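Long-range contact in Non-reducing end alpha-L-arabinofuranosidase BoGH43B (Bacteroides ovatus, PDB 5JOZ), which removes terminal non-reducing alpha-L-arabinofuranosyl residues from xyloglucan side chains, converting S units to X units during xyloglucan breakdown: residues W50-H55 with G320-F325. Numbering follows the deposited sequence.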
# COMPACT_ATOMS: atom_id res chain seq x y z
N TRP A 50 -14.21 4.70 -1.96
CA TRP A 50 -13.11 4.66 -2.91
C TRP A 50 -13.16 3.39 -3.75
O TRP A 50 -13.53 2.33 -3.25
CB TRP A 50 -11.78 4.76 -2.15
CG TRP A 50 -11.62 6.13 -1.51
CD1 TRP A 50 -12.04 6.50 -0.27
CD2 TRP A 50 -11.05 7.29 -2.10
NE1 TRP A 50 -11.74 7.82 -0.04
CE2 TRP A 50 -11.14 8.33 -1.16
CE3 TRP A 50 -10.46 7.55 -3.34
CZ2 TRP A 50 -10.66 9.62 -1.41
CZ3 TRP A 50 -9.97 8.83 -3.60
CH2 TRP A 50 -10.08 9.85 -2.64
N LYS A 51 -12.82 3.54 -5.03
CA LYS A 51 -12.77 2.44 -5.97
C LYS A 51 -11.41 2.45 -6.65
O LYS A 51 -10.95 3.51 -7.11
CB LYS A 51 -13.87 2.60 -7.04
CG LYS A 51 -13.89 1.51 -8.11
CD LYS A 51 -15.15 1.56 -8.96
CE LYS A 51 -15.70 0.17 -9.26
NZ LYS A 51 -14.99 -0.50 -10.37
N LEU A 52 -10.80 1.27 -6.76
CA LEU A 52 -9.51 1.11 -7.42
C LEU A 52 -9.76 1.16 -8.91
O LEU A 52 -10.62 0.43 -9.41
CB LEU A 52 -8.88 -0.22 -7.01
CG LEU A 52 -7.51 -0.61 -7.55
CD1 LEU A 52 -6.45 0.40 -7.14
CD2 LEU A 52 -7.16 -2.00 -7.06
N ILE A 53 -9.05 2.03 -9.63
CA ILE A 53 -9.22 2.17 -11.10
C ILE A 53 -7.98 1.87 -11.95
O ILE A 53 -8.09 1.68 -13.16
CB ILE A 53 -9.76 3.57 -11.49
CG1 ILE A 53 -8.81 4.70 -11.07
CG2 ILE A 53 -11.16 3.80 -10.91
CD1 ILE A 53 -9.02 5.96 -11.88
N GLY A 54 -6.81 1.84 -11.33
CA GLY A 54 -5.58 1.56 -12.06
C GLY A 54 -4.40 1.65 -11.13
O GLY A 54 -4.56 1.74 -9.90
N HIS A 55 -3.21 1.63 -11.71
CA HIS A 55 -1.97 1.85 -10.98
C HIS A 55 -1.10 2.79 -11.81
O HIS A 55 -1.09 2.70 -13.04
CB HIS A 55 -1.26 0.51 -10.74
CG HIS A 55 -2.07 -0.47 -9.95
ND1 HIS A 55 -3.13 -1.16 -10.49
CD2 HIS A 55 -1.99 -0.86 -8.66
CE1 HIS A 55 -3.68 -1.92 -9.56
NE2 HIS A 55 -3.00 -1.76 -8.44
N GLY A 320 -8.11 -9.10 -12.01
CA GLY A 320 -8.63 -8.05 -11.15
C GLY A 320 -7.53 -7.16 -10.59
O GLY A 320 -6.44 -7.64 -10.24
N LEU A 321 -7.84 -5.87 -10.50
CA LEU A 321 -6.88 -4.83 -10.16
C LEU A 321 -6.27 -4.98 -8.77
O LEU A 321 -5.14 -4.55 -8.56
CB LEU A 321 -7.53 -3.44 -10.31
CG LEU A 321 -7.88 -3.00 -11.74
CD1 LEU A 321 -8.71 -1.73 -11.74
CD2 LEU A 321 -6.62 -2.81 -12.58
N ASP A 322 -7.00 -5.60 -7.84
CA ASP A 322 -6.54 -5.86 -6.46
C ASP A 322 -5.38 -6.88 -6.42
O ASP A 322 -4.59 -6.87 -5.47
CB ASP A 322 -7.69 -6.39 -5.56
CG ASP A 322 -8.82 -5.37 -5.33
OD1 ASP A 322 -8.59 -4.32 -4.70
OD2 ASP A 322 -9.96 -5.63 -5.75
N TRP A 323 -5.29 -7.75 -7.43
CA TRP A 323 -4.23 -8.78 -7.47
C TRP A 323 -2.86 -8.15 -7.66
O TRP A 323 -2.69 -7.20 -8.43
CB TRP A 323 -4.51 -9.85 -8.52
CG TRP A 323 -5.69 -10.69 -8.13
CD1 TRP A 323 -6.90 -10.76 -8.76
CD2 TRP A 323 -5.79 -11.52 -6.97
NE1 TRP A 323 -7.74 -11.61 -8.08
CE2 TRP A 323 -7.08 -12.08 -6.97
CE3 TRP A 323 -4.91 -11.85 -5.94
CZ2 TRP A 323 -7.51 -12.96 -5.98
CZ3 TRP A 323 -5.33 -12.71 -4.95
CH2 TRP A 323 -6.62 -13.26 -4.97
N THR A 324 -1.89 -8.69 -6.92
CA THR A 324 -0.61 -8.04 -6.72
C THR A 324 0.54 -9.06 -6.74
O THR A 324 0.43 -10.15 -6.17
CB THR A 324 -0.61 -7.29 -5.36
OG1 THR A 324 -1.82 -6.55 -5.23
CG2 THR A 324 0.54 -6.34 -5.28
N PHE A 325 1.66 -8.65 -7.35
CA PHE A 325 2.86 -9.47 -7.52
C PHE A 325 4.02 -8.93 -6.69
O PHE A 325 3.99 -7.77 -6.27
CB PHE A 325 3.28 -9.46 -8.99
CG PHE A 325 2.21 -9.94 -9.91
CD1 PHE A 325 1.22 -9.06 -10.36
CD2 PHE A 325 2.18 -11.26 -10.33
CE1 PHE A 325 0.20 -9.49 -11.20
CE2 PHE A 325 1.17 -11.70 -11.18
CZ PHE A 325 0.18 -10.82 -11.61
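Leu321 projects from a tight turn of the C-terminal domain onto the edge strand 51-55 of the catalytic domain. It contributes the largest share of this small contact, which buries 226 Å² in all. The apolar packing is tightest between Leu52 and Leu321, whose side chains cross obliquely. With CG anti to the backbone N (chi1 -179°), Leu52 extends toward the turn and presents its CD2 methyl. Leu52 CD2 sits 3.6 Å from Leu321 CB. Leu52 CD2 also reaches the backbone, 3.5 Å from Leu321 C. The outer end of Leu321 runs across the strand backbone, with Leu321 CD1 3.7 Å from Ile53 C. This is where Ile53 and Gly54 both face Val41 of strand 40-44 and form a classic beta bulge. His55 closes the buried end. It brings a ring edge, not a face, to the turn: His55 CE1 is 3.2 Å from Leu321 O, which lies near the ring plane. CE1 is a ring carbon, so this is a close C-H to oxygen approach and no conventional hydrogen bond. Pro37 and Pro40 also touch the His55 side chain.

The looser side is more open to solvent. Leu321 is itself largely exposed. Asp322 points its CB away from the strand, yet its carboxylate swings back, and Asp322 OD1 comes within 3.6 Å of Leu52 CD2. It meets a methyl there and makes no salt bridge with the strand.

The turn is held from within. Trp323 N donates to Gly320 O at 3.0 Å, and Thr324 OG1 donates to Asp322 O from above the carbonyl plane. Beyond it, Trp323 makes a cation-pi contact with Arg363 and meets Phe501 edge-to-face. The arrangement is an interdomain contact: a type I beta turn of the concanavalin A-like beta-sandwich meets a bulged outermost strand of one blade of the GH43 five-bladed beta-propeller.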